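Local atomic coordinates of glycosyl hydrolase (Rhizobium leguminosarum bv. trifolii, PDB entry 5NDX), a protein that probably hydrolyses O-glycosidic bonds as a family 39 glycoside hydrolase and is a bacterial orthologue of human alpha-L-iduronidase. Residues E13-F18 with L375-K381; N19-R23 with M369-L375; D393-L398 with I409-V415. The protein carries 2 engineered substitutions. One frame throughout, in Å; residues are numbered along the deposited sequence.

Contact 1: residues E13-F18 with L375-K381. With SO4 (sulfate ion), chain K.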
loop_
_atom_site.group_PDB
_atom_site.type_symbol
_atom_site.label_atom_id
_atom_site.label_comp_id
_atom_site.label_asym_id
_atom_site.label_seq_id
_atom_site.Cartn_x
_atom_site.Cartn_y
_atom_site.Cartn_z
ATOM N N GLU A 13 -5.228 -23.586 -16.791
ATOM C CA GLU A 13 -4.993 -22.807 -17.965
ATOM C C GLU A 13 -4.471 -21.365 -17.727
ATOM O O GLU A 13 -5.260 -20.435 -17.443
ATOM C CB GLU A 13 -6.252 -22.782 -18.785
ATOM C CG GLU A 13 -6.035 -21.956 -20.043
ATOM C CD GLU A 13 -6.568 -22.642 -21.259
ATOM O OE1 GLU A 13 -6.215 -23.851 -21.448
ATOM O OE2 GLU A 13 -7.335 -21.963 -21.980
ATOM N N ALA A 14 -3.167 -21.191 -17.919
ATOM C CA ALA A 14 -2.457 -19.920 -17.802
ATOM C C ALA A 14 -2.751 -19.034 -18.992
ATOM O O ALA A 14 -2.704 -19.487 -20.119
ATOM C CB ALA A 14 -0.952 -20.180 -17.705
ATOM N N VAL A 15 -3.117 -17.782 -18.736
ATOM C CA VAL A 15 -3.429 -16.818 -19.780
ATOM C C VAL A 15 -2.237 -15.886 -20.041
ATOM O O VAL A 15 -1.933 -15.606 -21.184
ATOM C CB VAL A 15 -4.698 -15.995 -19.438
ATOM C CG1 VAL A 15 -4.980 -14.926 -20.497
ATOM C CG2 VAL A 15 -5.911 -16.906 -19.341
ATOM N N ARG A 16 -1.601 -15.384 -18.973
ATOM C CA ARG A 16 -0.502 -14.445 -19.029
ATOM C C ARG A 16 0.122 -14.287 -17.617
ATOM O O ARG A 16 -0.483 -14.684 -16.619
ATOM C CB ARG A 16 -0.991 -13.084 -19.563
ATOM C CG ARG A 16 -2.169 -12.496 -18.828
ATOM C CD ARG A 16 -2.427 -11.040 -19.244
ATOM N NE ARG A 16 -3.690 -10.666 -18.640
ATOM C CZ ARG A 16 -3.886 -9.899 -17.558
ATOM N NH1 ARG A 16 -2.913 -9.275 -16.930
ATOM N NH2 ARG A 16 -5.122 -9.747 -17.145
ATOM N N PRO A 17 1.326 -13.711 -17.530
ATOM C CA PRO A 17 1.842 -13.364 -16.216
ATOM C C PRO A 17 0.973 -12.302 -15.519
ATOM O O PRO A 17 0.228 -11.578 -16.166
ATOM C CB PRO A 17 3.238 -12.773 -16.513
ATOM C CG PRO A 17 3.553 -13.137 -17.952
ATOM C CD PRO A 17 2.207 -13.229 -18.615
ATOM N N PHE A 18 1.040 -12.277 -14.198
ATOM C CA PHE A 18 0.315 -11.305 -13.398
ATOM C C PHE A 18 1.317 -10.648 -12.483
ATOM O O PHE A 18 2.037 -11.342 -11.778
ATOM C CB PHE A 18 -0.757 -11.985 -12.539
ATOM C CG PHE A 18 -1.616 -11.014 -11.824
ATOM C CD1 PHE A 18 -2.536 -10.237 -12.539
ATOM C CD2 PHE A 18 -1.438 -10.786 -10.464
ATOM C CE1 PHE A 18 -3.322 -9.318 -11.877
ATOM C CE2 PHE A 18 -2.222 -9.874 -9.812
ATOM C CZ PHE A 18 -3.149 -9.122 -10.517
ATOM N N LEU A 375 -2.299 -12.322 -4.033
ATOM C CA LEU A 375 -2.471 -12.774 -5.385
ATOM C C LEU A 375 -1.195 -13.436 -5.917
ATOM O O LEU A 375 -0.101 -13.176 -5.449
ATOM C CB LEU A 375 -2.911 -11.636 -6.288
ATOM C CG LEU A 375 -4.380 -11.191 -6.119
ATOM C CD1 LEU A 375 -4.642 -9.808 -6.699
ATOM C CD2 LEU A 375 -5.314 -12.212 -6.726
ATOM N N GLY A 376 -1.404 -14.335 -6.861
ATOM C CA GLY A 376 -0.353 -15.098 -7.489
ATOM C C GLY A 376 0.319 -14.422 -8.659
ATOM O O GLY A 376 0.203 -13.220 -8.825
ATOM N N ASP A 377 1.030 -15.216 -9.476
ATOM C CA ASP A 377 1.919 -14.640 -10.493
ATOM C C ASP A 377 1.458 -14.980 -11.911
ATOM O O ASP A 377 2.134 -14.639 -12.893
ATOM C CB ASP A 377 3.355 -15.088 -10.273
ATOM C CG ASP A 377 3.532 -16.623 -10.475
ATOM O OD1 ASP A 377 2.575 -17.380 -10.859
ATOM O OD2 ASP A 377 4.655 -17.076 -10.202
ATOM N N THR A 378 0.309 -15.632 -12.036
ATOM C CA THR A 378 -0.184 -16.009 -13.349
ATOM C C THR A 378 -1.694 -15.835 -13.402
ATOM O O THR A 378 -2.383 -16.286 -12.499
ATOM C CB THR A 378 0.188 -17.493 -13.640
ATOM O OG1 THR A 378 1.593 -17.701 -13.441
ATOM C CG2 THR A 378 -0.095 -17.817 -15.014
ATOM N N VAL A 379 -2.215 -15.201 -14.447
ATOM C CA VAL A 379 -3.668 -15.117 -14.651
ATOM C C VAL A 379 -4.201 -16.442 -15.184
ATOM O O VAL A 379 -3.622 -17.018 -16.071
ATOM C CB VAL A 379 -4.030 -13.956 -15.576
ATOM C CG1 VAL A 379 -5.527 -13.900 -15.837
ATOM C CG2 VAL A 379 -3.546 -12.631 -14.971
ATOM N N CYS A 380 -5.277 -16.937 -14.601
ATOM C CA CYS A 380 -5.988 -18.153 -15.076
ATOM C C CYS A 380 -7.181 -17.786 -15.906
ATOM O O CYS A 380 -7.762 -16.719 -15.733
ATOM C CB CYS A 380 -6.687 -18.882 -13.941
ATOM S SG CYS A 380 -5.702 -19.306 -12.583
ATOM N N LYS A 381 -7.613 -18.725 -16.713
ATOM C CA LYS A 381 -8.806 -18.557 -17.531
ATOM C C LYS A 381 -10.051 -18.543 -16.641
ATOM O O LYS A 381 -10.173 -19.319 -15.695
ATOM C CB LYS A 381 -8.861 -19.693 -18.528
ATOM C CG LYS A 381 -10.088 -19.805 -19.423
ATOM C CD LYS A 381 -10.160 -21.266 -19.945
ATOM C CE LYS A 381 -11.554 -21.744 -20.361
ATOM N NZ LYS A 381 -11.930 -21.103 -21.661
HETATM S S SO4 K . -6.886 -11.641 -19.606
HETATM O O1 SO4 K . -7.730 -12.879 -19.526
HETATM O O2 SO4 K . -6.994 -10.977 -20.940
HETATM O O3 SO4 K . -5.458 -11.977 -19.412
HETATM O O4 SO4 K . -7.324 -10.726 -18.518
#
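Backbone hydrogen bonds define this junction. K381 N donates to E13 O (3.0 Å) and V15 N to V379 O (2.8 Å), while V379 N reaches R16 O (2.8 Å) and F18 N reaches D377 O (2.9 Å). The spacing is uneven: E13 to F18 spans five steps, whereas K381 to D377 spans four. The extra residue falls where V15 and R16 both bond to V379, a bulge-like irregularity at which the chain turns a corner. The short axes of 13-15 and 378-381 lie at 120°, well short of antiparallel, consistent with this irregularity.

Apolar packing centres on V379 and F18. F18 CD1 approaches V379 CG2 at 3.6 Å and F18 CE2 approaches L375 CD1 at 3.9 Å, leaving the phenyl ring buried between the loop and the strand.

Among charged groups, the R16 guanidinium lays a face over V379, with R16 CZ 3.8 Å from V379 CG2. R16 NH2 hydrogen-bonds O4 of a sulfate at 2.8 Å, an ion probably acquired from the crystallisation liquor.

Strand 378-385 runs between strands 4-10 and 395-401 in one mixed sheet; C380 is joined to P399 by a backbone hydrogen bond. On the barrel side, R16 forms a salt bridge with D296 of helix 282-300, which F18 also touches.

Contact 2: residues N19-R23 with M369-L375. With 8U8 ((2~{R},3~{S},4~{S},5~{R},6~{S})-6-(4-methyl-2-oxidanylidene-chromen-7-yl)oxy-3,4,5-tris(oxidanyl)oxane-2-carboxylic acid), chain N; SO4 (sulfate ion), chain B.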
loop_
_atom_site.group_PDB
_atom_site.type_symbol
_atom_site.label_atom_id
_atom_site.label_comp_id
_atom_site.label_asym_id
_atom_site.label_seq_id
_atom_site.Cartn_x
_atom_site.Cartn_y
_atom_site.Cartn_z
ATOM N N ASN A 19 1.357 -9.326 -12.494
ATOM C CA ASN A 19 2.130 -8.579 -11.541
ATOM C C ASN A 19 1.234 -7.834 -10.569
ATOM O O ASN A 19 0.188 -7.276 -10.959
ATOM C CB ASN A 19 3.005 -7.583 -12.257
ATOM C CG ASN A 19 4.168 -8.263 -12.987
ATOM O OD1 ASN A 19 3.911 -8.545 -14.155
ATOM N N ARG A 20 1.674 -7.812 -9.316
ATOM C CA ARG A 20 1.037 -6.999 -8.278
ATOM C C ARG A 20 1.689 -5.647 -8.368
ATOM O O ARG A 20 2.687 -5.375 -7.722
ATOM C CB ARG A 20 1.190 -7.644 -6.888
ATOM C CG ARG A 20 0.597 -9.079 -6.848
ATOM C CD ARG A 20 0.896 -9.835 -5.553
ATOM N NE ARG A 20 2.330 -9.830 -5.396
ATOM C CZ ARG A 20 3.003 -9.649 -4.284
ATOM N NH1 ARG A 20 2.423 -9.536 -3.084
ATOM N NH2 ARG A 20 4.293 -9.542 -4.409
ATOM N N PHE A 21 1.104 -4.781 -9.198
ATOM C CA PHE A 21 1.723 -3.549 -9.608
ATOM C C PHE A 21 1.399 -2.305 -8.744
ATOM O O PHE A 21 1.752 -1.189 -9.124
ATOM C CB PHE A 21 1.366 -3.293 -11.093
ATOM C CG PHE A 21 -0.124 -3.138 -11.361
ATOM C CD1 PHE A 21 -0.773 -1.946 -11.106
ATOM C CD2 PHE A 21 -0.870 -4.200 -11.834
ATOM C CE1 PHE A 21 -2.149 -1.824 -11.321
ATOM C CE2 PHE A 21 -2.252 -4.099 -12.054
ATOM C CZ PHE A 21 -2.878 -2.913 -11.814
ATOM N N TRP A 22 0.726 -2.498 -7.613
ATOM C CA TRP A 22 0.134 -1.448 -6.796
ATOM C C TRP A 22 0.778 -1.383 -5.417
ATOM O O TRP A 22 0.163 -0.848 -4.477
ATOM C CB TRP A 22 -1.369 -1.717 -6.577
ATOM C CG TRP A 22 -1.573 -3.101 -5.989
ATOM C CD1 TRP A 22 -1.431 -3.485 -4.674
ATOM C CD2 TRP A 22 -1.876 -4.277 -6.721
ATOM N NE1 TRP A 22 -1.689 -4.820 -4.559
ATOM C CE2 TRP A 22 -1.933 -5.336 -5.804
ATOM C CE3 TRP A 22 -2.136 -4.533 -8.073
ATOM C CZ2 TRP A 22 -2.235 -6.647 -6.192
ATOM C CZ3 TRP A 22 -2.431 -5.825 -8.463
ATOM C CH2 TRP A 22 -2.505 -6.867 -7.515
ATOM N N ARG A 23 2.001 -1.883 -5.279
ATOM C CA ARG A 23 2.545 -2.180 -3.941
ATOM C C ARG A 23 3.338 -0.990 -3.411
ATOM O O ARG A 23 4.549 -1.037 -3.189
ATOM C CB ARG A 23 3.335 -3.476 -3.923
ATOM C CG ARG A 23 2.489 -4.747 -4.091
ATOM C CD ARG A 23 3.119 -5.842 -4.969
ATOM N NE ARG A 23 4.279 -6.151 -4.460
ATOM C CZ ARG A 23 5.472 -6.394 -4.949
ATOM N NH1 ARG A 23 5.877 -6.634 -6.202
ATOM N NH2 ARG A 23 6.281 -6.571 -3.932
ATOM N N MET A 369 -5.353 -3.943 0.710
ATOM C CA MET A 369 -4.008 -4.285 0.234
ATOM C C MET A 369 -3.452 -5.569 0.822
ATOM O O MET A 369 -2.712 -6.296 0.121
ATOM C CB MET A 369 -3.054 -3.105 0.420
ATOM C CG MET A 369 -3.496 -1.919 -0.447
ATOM S SD MET A 369 -2.415 -0.533 -0.214
ATOM C CE MET A 369 -1.326 -0.703 -1.609
ATOM N N GLU A 370 -3.834 -5.889 2.051
ATOM C CA GLU A 370 -3.543 -7.202 2.625
ATOM C C GLU A 370 -4.124 -8.357 1.811
ATOM O O GLU A 370 -3.430 -9.343 1.571
ATOM C CB GLU A 370 -4.030 -7.330 4.073
ATOM C CG GLU A 370 -3.250 -6.477 5.063
ATOM C CD GLU A 370 -3.637 -6.697 6.555
ATOM O OE1 GLU A 370 -3.201 -7.673 7.230
ATOM O OE2 GLU A 370 -4.379 -5.856 7.066
ATOM N N LEU A 371 -5.385 -8.233 1.401
ATOM C CA LEU A 371 -6.010 -9.211 0.577
ATOM C C LEU A 371 -5.373 -9.293 -0.787
ATOM O O LEU A 371 -5.079 -10.384 -1.266
ATOM C CB LEU A 371 -7.528 -8.988 0.445
ATOM C CG LEU A 371 -8.400 -9.663 1.500
ATOM C CD1 LEU A 371 -8.049 -9.244 2.881
ATOM C CD2 LEU A 371 -9.871 -9.334 1.292
ATOM N N LEU A 372 -5.214 -8.157 -1.429
ATOM C CA LEU A 372 -4.626 -8.117 -2.775
ATOM C C LEU A 372 -3.157 -8.661 -2.809
ATOM O O LEU A 372 -2.704 -9.197 -3.840
ATOM C CB LEU A 372 -4.682 -6.691 -3.346
ATOM C CG LEU A 372 -6.069 -6.113 -3.618
ATOM C CD1 LEU A 372 -6.016 -4.616 -3.808
ATOM C CD2 LEU A 372 -6.632 -6.724 -4.863
ATOM N N ALA A 373 -2.458 -8.550 -1.680
ATOM C CA ALA A 373 -1.076 -8.972 -1.575
ATOM C C ALA A 373 -0.951 -10.480 -1.738
ATOM O O ALA A 373 0.116 -10.925 -2.094
ATOM C CB ALA A 373 -0.506 -8.573 -0.235
ATOM N N THR A 374 -2.035 -11.234 -1.485
ATOM C CA THR A 374 -2.041 -12.691 -1.641
ATOM C C THR A 374 -2.142 -13.201 -3.045
ATOM O O THR A 374 -2.140 -14.417 -3.234
ATOM C CB THR A 374 -3.199 -13.355 -0.847
ATOM O OG1 THR A 374 -4.485 -13.037 -1.447
ATOM C CG2 THR A 374 -3.166 -12.899 0.591
ATOM N N LEU A 375 -2.299 -12.322 -4.033
ATOM C CA LEU A 375 -2.471 -12.774 -5.385
ATOM C C LEU A 375 -1.195 -13.436 -5.917
ATOM O O LEU A 375 -0.101 -13.176 -5.449
ATOM C CB LEU A 375 -2.911 -11.636 -6.288
ATOM C CG LEU A 375 -4.380 -11.191 -6.119
ATOM C CD1 LEU A 375 -4.642 -9.808 -6.699
ATOM C CD2 LEU A 375 -5.314 -12.212 -6.726
HETATM C C15 8U8 N . 8.774 3.817 -10.399
HETATM C C13 8U8 N . 8.886 2.586 -11.050
HETATM C C14 8U8 N . 9.362 2.529 -12.354
HETATM C C16 8U8 N . 9.548 1.302 -12.974
HETATM O O9 8U8 N . 9.915 1.272 -14.141
HETATM O O8 8U8 N . 9.196 0.150 -12.342
HETATM C C11 8U8 N . 8.781 0.182 -11.059
HETATM C C10 8U8 N . 8.551 -1.042 -10.481
HETATM C C12 8U8 N . 8.608 1.385 -10.390
HETATM C C7 8U8 N . 8.190 1.324 -9.060
HETATM C C8 8U8 N . 7.946 0.087 -8.473
HETATM C C9 8U8 N . 8.133 -1.110 -9.169
HETATM O O2 8U8 N . 7.894 -2.304 -8.536
HETATM C C5 8U8 N . 8.504 -3.512 -9.062
HETATM O O1 8U8 N . 7.523 -3.926 -10.030
HETATM C C1 8U8 N . 7.707 -5.202 -10.686
HETATM C C6 8U8 N . 9.000 -5.212 -11.576
HETATM O O7 8U8 N . 9.439 -4.131 -12.016
HETATM O O6 8U8 N . 9.555 -6.309 -11.740
HETATM C C2 8U8 N . 7.761 -6.247 -9.575
HETATM O O5 8U8 N . 7.913 -7.602 -10.099
HETATM C C3 8U8 N . 8.903 -5.912 -8.588
HETATM O O4 8U8 N . 8.852 -6.849 -7.544
HETATM C C4 8U8 N . 8.681 -4.524 -7.985
HETATM O O3 8U8 N . 9.771 -4.133 -7.148
HETATM S S SO4 B . 4.950 -9.098 -8.414
HETATM O O1 SO4 B . 3.994 -9.833 -9.261
HETATM O O2 SO4 B . 4.997 -9.720 -7.063
HETATM O O3 SO4 B . 4.673 -7.640 -8.363
HETATM O O4 SO4 B . 6.296 -9.245 -9.030
HETATM O O HOH W 1 -0.964 -5.460 -1.933
#
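W22 has 102 Å² covered here, R20 67 Å² and M369 43 Å²; these three residues account for most of the interface. The CA-to-CB bond of W22 points toward 369-375, and its indole packs against the side chains of L372 and L375: W22 CZ2 is 3.8 Å from L372 CB, and W22 CH2 is 3.7 Å from L375 CD1. The indole NH is served by water, which accepts from W22 NE1 at 2.8 Å and donates to M369 O at 2.8 Å, so a water-mediated polar link runs beside the apolar packing of the indole.

M369 starts sideways, but its methyl end closes in, with M369 CE 4.1 Å from W22 CD1 at the ring edge and 3.2 Å from W22 O.

R20 anchors the chain where it leaves helix 364-372 through a type I turn, L372 to L375. R20 NH1 donates to A373 O at 2.9 Å, while NH2 also bonds N50 O. A sulfate is gripped by R20 NH2 at 2.8 Å to O2 and by R23 NH1 at 2.7 Å to O3.

R23 belongs to the ligand pocket: R23 NH1 donates to O4 of the bound iduronic acid-type glycoside 8U8 at 3.3 Å. Segment 19-23 leads into strand 24-27, the first of eight parallel strands in a TIM barrel, so the contact ties the entry to that barrel, beside a sugar site, to helix 364-372, which leads into strand 378-385 of the mixed beta sheet.

Contact 3: residues D393-L398 with I409-V415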
loop_
_atom_site.group_PDB
_atom_site.type_symbol
_atom_site.label_atom_id
_atom_site.label_comp_id
_atom_site.label_asym_id
_atom_site.label_seq_id
_atom_site.Cartn_x
_atom_site.Cartn_y
_atom_site.Cartn_z
ATOM N N ASP A 393 -21.753 -3.312 -14.354
ATOM C CA ASP A 393 -22.446 -3.682 -13.103
ATOM C C ASP A 393 -21.576 -3.860 -11.844
ATOM O O ASP A 393 -22.071 -4.233 -10.811
ATOM C CB ASP A 393 -23.314 -4.908 -13.328
ATOM C CG ASP A 393 -22.523 -6.099 -13.771
ATOM O OD1 ASP A 393 -21.381 -6.261 -13.268
ATOM O OD2 ASP A 393 -23.020 -6.861 -14.644
ATOM N N GLY A 394 -20.287 -3.628 -11.931
ATOM C CA GLY A 394 -19.493 -3.620 -10.741
ATOM C C GLY A 394 -18.900 -4.915 -10.226
ATOM O O GLY A 394 -18.065 -4.857 -9.299
ATOM N N LEU A 395 -19.257 -6.054 -10.827
ATOM C CA LEU A 395 -18.659 -7.340 -10.431
ATOM C C LEU A 395 -17.439 -7.651 -11.303
ATOM O O LEU A 395 -17.548 -7.849 -12.535
ATOM C CB LEU A 395 -19.692 -8.483 -10.474
ATOM C CG LEU A 395 -19.212 -9.793 -9.846
ATOM C CD1 LEU A 395 -19.023 -9.653 -8.341
ATOM C CD2 LEU A 395 -20.268 -10.863 -10.102
ATOM N N ALA A 396 -16.270 -7.686 -10.651
ATOM C CA ALA A 396 -14.987 -7.869 -11.320
ATOM C C ALA A 396 -14.181 -8.950 -10.608
ATOM O O ALA A 396 -14.444 -9.322 -9.438
ATOM C CB ALA A 396 -14.212 -6.540 -11.354
ATOM N N ILE A 397 -13.217 -9.496 -11.329
ATOM C CA ILE A 397 -12.417 -10.595 -10.806
ATOM C C ILE A 397 -10.922 -10.492 -11.159
ATOM O O ILE A 397 -10.597 -10.021 -12.227
ATOM C CB ILE A 397 -13.030 -11.915 -11.270
ATOM C CG1 ILE A 397 -12.416 -13.079 -10.484
ATOM C CG2 ILE A 397 -12.856 -12.130 -12.787
ATOM C CD1 ILE A 397 -13.195 -14.345 -10.674
ATOM N N LEU A 398 -10.026 -10.870 -10.235
ATOM C CA LEU A 398 -8.577 -11.053 -10.521
ATOM C C LEU A 398 -8.274 -12.514 -10.156
ATOM O O LEU A 398 -8.110 -12.846 -8.978
ATOM C CB LEU A 398 -7.699 -10.095 -9.714
ATOM C CG LEU A 398 -7.942 -8.587 -9.968
ATOM C CD1 LEU A 398 -7.335 -7.765 -8.858
ATOM C CD2 LEU A 398 -7.363 -8.170 -11.326
ATOM N N ILE A 409 -7.898 -15.647 -5.705
ATOM C CA ILE A 409 -8.874 -14.909 -6.496
ATOM C C ILE A 409 -9.430 -13.725 -5.698
ATOM O O ILE A 409 -9.937 -13.922 -4.582
ATOM C CB ILE A 409 -10.031 -15.816 -6.860
ATOM C CG1 ILE A 409 -9.564 -16.971 -7.744
ATOM C CG2 ILE A 409 -11.153 -15.028 -7.579
ATOM C CD1 ILE A 409 -10.496 -18.144 -7.690
ATOM N N SER A 410 -9.319 -12.518 -6.249
ATOM C CA SER A 410 -9.993 -11.357 -5.701
ATOM C C SER A 410 -11.338 -11.229 -6.410
ATOM O O SER A 410 -11.395 -11.124 -7.640
ATOM C CB SER A 410 -9.181 -10.096 -5.888
ATOM O OG SER A 410 -7.979 -10.141 -5.159
ATOM N N LEU A 411 -12.432 -11.272 -5.656
ATOM C CA LEU A 411 -13.775 -11.003 -6.211
ATOM C C LEU A 411 -14.219 -9.610 -5.685
ATOM O O LEU A 411 -14.374 -9.401 -4.458
ATOM C CB LEU A 411 -14.720 -12.082 -5.781
ATOM C CG LEU A 411 -16.088 -12.029 -6.450
ATOM C CD1 LEU A 411 -15.985 -12.267 -7.958
ATOM C CD2 LEU A 411 -16.983 -13.070 -5.804
ATOM N N ILE A 412 -14.421 -8.676 -6.611
ATOM C CA ILE A 412 -14.589 -7.268 -6.322
ATOM C C ILE A 412 -16.046 -6.876 -6.668
ATOM O O ILE A 412 -16.480 -7.152 -7.786
ATOM C CB ILE A 412 -13.645 -6.479 -7.217
ATOM C CG1 ILE A 412 -12.192 -6.911 -7.012
ATOM C CG2 ILE A 412 -13.802 -4.978 -7.014
ATOM C CD1 ILE A 412 -11.303 -6.567 -8.190
ATOM N N HIS A 413 -16.810 -6.314 -5.731
ATOM C CA HIS A 413 -18.162 -5.810 -6.071
ATOM C C HIS A 413 -18.158 -4.355 -5.671
ATOM O O HIS A 413 -18.166 -4.032 -4.486
ATOM C CB HIS A 413 -19.179 -6.649 -5.352
ATOM C CG HIS A 413 -20.586 -6.530 -5.850
ATOM N ND1 HIS A 413 -20.950 -5.964 -7.063
ATOM C CD2 HIS A 413 -21.732 -6.959 -5.294
ATOM C CE1 HIS A 413 -22.260 -6.044 -7.223
ATOM N NE2 HIS A 413 -22.757 -6.664 -6.174
ATOM N N SER A 414 -17.982 -3.502 -6.667
ATOM C CA SER A 414 -17.725 -2.108 -6.447
ATOM C C SER A 414 -18.229 -1.315 -7.652
ATOM O O SER A 414 -17.950 -1.674 -8.814
ATOM C CB SER A 414 -16.222 -1.870 -6.243
ATOM O OG SER A 414 -15.855 -0.498 -6.253
ATOM N N VAL A 415 -18.973 -0.242 -7.356
ATOM C CA VAL A 415 -19.312 0.793 -8.353
ATOM C C VAL A 415 -18.822 2.169 -7.848
ATOM O O VAL A 415 -18.569 2.357 -6.640
ATOM C CB VAL A 415 -20.841 0.871 -8.612
ATOM C CG1 VAL A 415 -21.378 -0.452 -9.210
ATOM C CG2 VAL A 415 -21.622 1.187 -7.326
#
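D393 opens the segment with an Asx turn, D393 OD1 accepting from L395 N at 3.2 Å; outside the two segments, D393 OD2 forms a salt bridge with R2. G394 follows with a positive phi of 88°. A CB there would collide with V415 CG1 and S414 O, so the close approach requires glycine; G394 O accepts from S414 N at 3.0 Å.

From L395 the pairing is regular antiparallel, at 163° between the short axes. L395 and H413 form a non-hydrogen-bonded pair, with L395 CD1 4.0 Å from L411 CD1. At A396 both bonds with I412 are made, A396 N to I412 O and I412 N to A396 O, each 2.9 Å. I397, opposite L411, extends CG1 to within 3.7 Å of I409 CG2. L398 completes the ladder: L398 N bonds S410 O at 2.9 Å and S410 N bonds L398 O at 3.0 Å, while L398 CD1 meets I412 CD1 at 4.2 Å.

Both faces are covered. L411 and H413 pack on strand 508-516, whereas A396, L398 and I412 meet helix 282-300. S410 OG finds its partner in Q521, but H413 ND1 is buried without one. Cohesion across this hairpin therefore rests on main-chain bonds and apolar packing, with no side-chain hydrogen bond or salt bridge crossing it.

Overall arrangement
Contacts 1 and 2 overlap in sequence and share L375, their centres 14 Å apart; each joins the N-terminal region to residues some 350 positions later, and contact 3 follows both along the chain. Contact 3 lies about 17 Å from contact 1 and 15 Å from contact 2, centre to centre. Strands 378-385 and 395-401 are neighbours in the same mixed sheet. L375 bridges all three: L375 CD2 is 3.6 Å from L398 O and L375 CD1 3.7 Å from S410 OG. Contacts 1 and 2 join the N-terminal approach to the barrel to the chain entering the mixed sheet; contact 3 is a hairpin within that sheet, one face meeting barrel helix 282-300.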